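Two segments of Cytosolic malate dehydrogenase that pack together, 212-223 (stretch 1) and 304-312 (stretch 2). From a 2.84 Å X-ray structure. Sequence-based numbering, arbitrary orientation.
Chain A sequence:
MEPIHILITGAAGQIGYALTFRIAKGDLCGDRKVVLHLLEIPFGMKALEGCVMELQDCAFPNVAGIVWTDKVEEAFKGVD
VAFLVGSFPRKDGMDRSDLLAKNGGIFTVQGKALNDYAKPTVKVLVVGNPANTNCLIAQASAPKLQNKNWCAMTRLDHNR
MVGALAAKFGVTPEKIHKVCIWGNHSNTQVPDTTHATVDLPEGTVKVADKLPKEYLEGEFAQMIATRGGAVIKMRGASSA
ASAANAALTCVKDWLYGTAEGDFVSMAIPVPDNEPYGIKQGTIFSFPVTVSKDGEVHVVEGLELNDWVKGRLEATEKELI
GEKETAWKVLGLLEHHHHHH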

# COMPACT_ATOMS: atom_id res chain seq x y z
N PRO A 212 -9.04 -27.23 -20.75
CA PRO A 212 -9.88 -27.23 -21.96
C PRO A 212 -9.81 -25.92 -22.75
O PRO A 212 -9.67 -24.84 -22.17
N LYS A 213 -9.94 -26.03 -24.07
CA LYS A 213 -9.90 -24.87 -24.95
C LYS A 213 -11.13 -23.99 -24.74
O LYS A 213 -11.04 -22.77 -24.85
N GLU A 214 -12.27 -24.61 -24.43
CA GLU A 214 -13.49 -23.86 -24.18
C GLU A 214 -13.37 -23.03 -22.91
O GLU A 214 -13.92 -21.93 -22.81
N TYR A 215 -12.64 -23.57 -21.93
CA TYR A 215 -12.42 -22.87 -20.67
C TYR A 215 -11.49 -21.67 -20.87
O TYR A 215 -11.91 -20.53 -20.68
N LEU A 216 -10.25 -21.95 -21.25
CA LEU A 216 -9.21 -20.93 -21.40
C LEU A 216 -9.62 -19.81 -22.35
O LEU A 216 -9.34 -18.63 -22.11
N GLU A 217 -10.31 -20.19 -23.42
CA GLU A 217 -10.72 -19.24 -24.45
C GLU A 217 -12.22 -19.03 -24.42
O GLU A 217 -12.85 -18.86 -25.47
N GLY A 218 -12.79 -19.04 -23.23
CA GLY A 218 -14.21 -18.79 -23.05
C GLY A 218 -14.50 -18.27 -21.66
O GLY A 218 -14.47 -17.06 -21.43
N GLU A 219 -14.76 -19.18 -20.74
CA GLU A 219 -15.03 -18.84 -19.34
C GLU A 219 -13.86 -18.09 -18.71
O GLU A 219 -14.05 -17.05 -18.08
N PHE A 220 -12.65 -18.63 -18.89
CA PHE A 220 -11.44 -18.00 -18.35
C PHE A 220 -11.23 -16.61 -18.93
O PHE A 220 -11.00 -15.65 -18.20
N ALA A 221 -11.29 -16.53 -20.26
CA ALA A 221 -11.12 -15.27 -20.97
C ALA A 221 -12.14 -14.23 -20.50
O ALA A 221 -11.80 -13.06 -20.31
N GLN A 222 -13.38 -14.68 -20.30
CA GLN A 222 -14.47 -13.79 -19.94
C GLN A 222 -14.35 -13.33 -18.49
O GLN A 222 -14.83 -12.25 -18.13
N MET A 223 -13.70 -14.15 -17.67
CA MET A 223 -13.45 -13.79 -16.29
C MET A 223 -12.38 -12.69 -16.22
O MET A 223 -12.47 -11.78 -15.40
N LEU A 304 -0.42 -18.43 -33.29
CA LEU A 304 -1.72 -17.93 -32.87
C LEU A 304 -2.84 -18.72 -33.54
O LEU A 304 -2.86 -18.86 -34.76
N ASN A 305 -3.76 -19.24 -32.74
CA ASN A 305 -4.90 -19.96 -33.27
C ASN A 305 -5.97 -19.01 -33.80
O ASN A 305 -5.83 -17.79 -33.70
N ASP A 306 -7.04 -19.57 -34.35
CA ASP A 306 -8.10 -18.78 -34.97
C ASP A 306 -8.84 -17.94 -33.95
O ASP A 306 -9.47 -16.94 -34.30
N TRP A 307 -8.78 -18.34 -32.68
CA TRP A 307 -9.39 -17.55 -31.62
C TRP A 307 -8.56 -16.31 -31.35
O TRP A 307 -9.08 -15.19 -31.38
N VAL A 308 -7.26 -16.50 -31.12
CA VAL A 308 -6.35 -15.40 -30.82
C VAL A 308 -6.34 -14.36 -31.94
O VAL A 308 -6.47 -13.16 -31.69
N LYS A 309 -6.20 -14.84 -33.18
CA LYS A 309 -6.17 -13.96 -34.34
C LYS A 309 -7.47 -13.16 -34.50
O LYS A 309 -7.44 -11.96 -34.75
N GLY A 310 -8.61 -13.83 -34.34
CA GLY A 310 -9.90 -13.17 -34.47
C GLY A 310 -10.11 -12.15 -33.37
O GLY A 310 -10.80 -11.15 -33.56
N ARG A 311 -9.50 -12.41 -32.22
CA ARG A 311 -9.55 -11.50 -31.07
C ARG A 311 -8.64 -10.29 -31.27
O ARG A 311 -8.87 -9.23 -30.69
N LEU A 312 -7.61 -10.46 -32.10
CA LEU A 312 -6.68 -9.38 -32.43
C LEU A 312 -7.30 -8.38 -33.38
O LEU A 312 -7.05 -7.18 -33.30

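Packing of helix 213-223 against helix 306-312 in cytosolic malate dehydrogenase. The helix axes run at 32° to each other and come no nearer than 11.6 Å, so the gap is bridged by side chains, which together with the backbone bury a modest 277 Å² summed over both sides. Glu-217 and Ala-221 on the first stretch and Asn-305, Trp-307 and Arg-311 on the second direct their CA-to-CB bonds toward the partner; Lys-213 and Gln-222 start out sideways, but their ends come nearer.

The largest contact is apolar and aromatic. Trp-307 (chi1 t, chi2 77°) and Glu-217 (chi1 m, chi2 t) contribute the largest covered areas, 81 and 79 Å². The aliphatic part of Glu-217 lies over one face of the indole: its CB sits 3.7 Å from the centroid of the six-membered ring of Trp-307, 16° off the ring normal, a CH-pi contact. Four residues on, past the wider turn at 215-219, the small Ala-221 continues the apolar surface, with its CB 3.8 Å from CZ2 of Trp-307. The same methyl, Ala-221 CB, lies 4.2 Å from NH2 of Arg-311, whose chain (m, m, t, chi4 94°) brings the guanidinium alongside the first helix. Gln-222 (t, p, chi3 39°) reaches the margin of this group, its OE1 4.5 Å from Arg-311 NH2, too far for a hydrogen bond.

No hydrogen bond or salt bridge joins the two stretches; the side-chain bonds here are internal, Lys-213 with Glu-217 and Asn-305 with the backbone of its own helix. Lys-213, extended through chi1 to chi3 (all t) and turned at chi4 (p), forms a salt bridge with Glu-217 one turn along its own helix, NZ to OE1 at a very short 2.4 Å. This pair lies beside the start of the second helix, where Glu-217 OE1 is 3.5 Å from Trp-307 CB and Lys-213 NZ is 3.6 Å from Asn-305 OD1. Asn-305 (chi1 p, chi2 89°) is the N-cap: its OD1 accepts from Val-308 N at 3.2 Å and, weakly, from Trp-307 N at 3.3 Å. That oxygen, Asn-305 OD1, also lies 3.1 Å from Glu-217 OE2, but both are acceptors, so the approach is not a hydrogen bond. Likewise, Trp-307 NE1 is 3.5 Å from the carbonyl O of Glu-217, at an angle too poor for bonding.

Leu-216 starts sideways, but its end leads away, and Tyr-215, Phe-220 and Leu-312 are out of reach of the opposing stretch.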

# COMPACT_ATOMS: atom_id res chain seq x y z
CB PRO A 212 -11.29 -27.45 -21.41
CG PRO A 212 -11.09 -28.11 -20.10
CD PRO A 212 -9.84 -27.50 -19.54
CB LYS A 213 -9.81 -25.33 -26.42
CG LYS A 213 -9.59 -24.21 -27.43
CD LYS A 213 -9.31 -24.77 -28.82
CE LYS A 213 -9.39 -23.70 -29.90
NZ LYS A 213 -8.46 -22.55 -29.67
CB GLU A 214 -14.69 -24.80 -24.07
CG GLU A 214 -16.01 -24.09 -23.79
CD GLU A 214 -17.17 -25.05 -23.62
OE1 GLU A 214 -16.97 -26.27 -23.78
OE2 GLU A 214 -18.29 -24.58 -23.32
CB TYR A 215 -11.83 -23.82 -19.63
CG TYR A 215 -11.47 -23.15 -18.33
CD1 TYR A 215 -12.44 -22.53 -17.55
CD2 TYR A 215 -10.16 -23.12 -17.88
CE1 TYR A 215 -12.12 -21.90 -16.36
CE2 TYR A 215 -9.82 -22.50 -16.69
CZ TYR A 215 -10.81 -21.89 -15.93
OH TYR A 215 -10.48 -21.27 -14.75
CB LEU A 216 -7.91 -21.58 -21.90
CG LEU A 216 -7.30 -22.60 -20.93
CD1 LEU A 216 -5.97 -23.12 -21.44
CD2 LEU A 216 -7.14 -21.98 -19.55
CB GLU A 217 -10.26 -19.73 -25.82
CG GLU A 217 -8.77 -20.02 -25.91
CD GLU A 217 -8.35 -20.52 -27.27
OE1 GLU A 217 -9.22 -20.96 -28.06
OE2 GLU A 217 -7.13 -20.47 -27.56
CB GLU A 219 -15.34 -20.10 -18.53
CG GLU A 219 -15.51 -19.87 -17.04
CD GLU A 219 -15.70 -21.15 -16.25
OE1 GLU A 219 -15.95 -22.21 -16.88
OE2 GLU A 219 -15.61 -21.11 -15.01
CB PHE A 220 -10.22 -18.88 -18.62
CG PHE A 220 -8.92 -18.22 -18.28
CD1 PHE A 220 -8.41 -18.28 -17.00
CD2 PHE A 220 -8.20 -17.52 -19.25
CE1 PHE A 220 -7.21 -17.67 -16.67
CE2 PHE A 220 -7.01 -16.91 -18.93
CZ PHE A 220 -6.51 -16.99 -17.64
CB ALA A 221 -11.25 -15.49 -22.46
CB GLN A 222 -15.82 -14.49 -20.16
CG GLN A 222 -16.97 -13.53 -20.39
CD GLN A 222 -16.70 -12.56 -21.53
OE1 GLN A 222 -16.13 -12.93 -22.55
NE2 GLN A 222 -17.11 -11.30 -21.35
CB MET A 223 -13.02 -15.02 -15.49
CG MET A 223 -12.44 -14.70 -14.12
SD MET A 223 -10.64 -14.67 -14.14
CE MET A 223 -10.29 -14.45 -12.39
CB LEU A 304 -1.87 -16.44 -33.21
CG LEU A 304 -0.78 -15.49 -32.70
CD1 LEU A 304 -1.18 -14.06 -32.99
CD2 LEU A 304 -0.53 -15.69 -31.21
CB ASN A 305 -5.49 -20.90 -32.21
CG ASN A 305 -5.58 -20.25 -30.84
OD1 ASN A 305 -6.58 -19.61 -30.51
ND2 ASN A 305 -4.54 -20.42 -30.04
CB ASP A 306 -9.08 -19.69 -35.72
CG ASP A 306 -8.43 -20.39 -36.91
OD1 ASP A 306 -7.19 -20.51 -36.94
OD2 ASP A 306 -9.18 -20.83 -37.81
CB TRP A 307 -9.54 -18.38 -30.33
CG TRP A 307 -10.22 -17.63 -29.22
CD1 TRP A 307 -11.56 -17.38 -29.09
CD2 TRP A 307 -9.60 -17.03 -28.07
NE1 TRP A 307 -11.81 -16.67 -27.94
CE2 TRP A 307 -10.63 -16.44 -27.30
CE3 TRP A 307 -8.28 -16.93 -27.62
CZ2 TRP A 307 -10.37 -15.76 -26.10
CZ3 TRP A 307 -8.03 -16.26 -26.43
CH2 TRP A 307 -9.07 -15.68 -25.69
CB VAL A 308 -4.92 -15.91 -30.57
CG1 VAL A 308 -3.98 -14.75 -30.32
CG2 VAL A 308 -4.90 -16.87 -29.40
CB LYS A 309 -5.89 -14.77 -35.61
CG LYS A 309 -4.47 -15.33 -35.69
CD LYS A 309 -4.29 -16.26 -36.89
CE LYS A 309 -2.84 -16.73 -37.02
NZ LYS A 309 -2.64 -17.76 -38.08
CB ARG A 311 -9.16 -12.24 -29.79
CG ARG A 311 -10.23 -13.17 -29.23
CD ARG A 311 -11.51 -12.41 -28.90
NE ARG A 311 -12.25 -13.01 -27.80
CZ ARG A 311 -12.13 -12.64 -26.52
NH1 ARG A 311 -11.30 -11.66 -26.18
NH2 ARG A 311 -12.85 -13.24 -25.58
CB LEU A 312 -5.40 -9.94 -33.04
CG LEU A 312 -4.44 -10.65 -32.09
CD1 LEU A 312 -3.35 -11.33 -32.89
CD2 LEU A 312 -3.86 -9.64 -31.13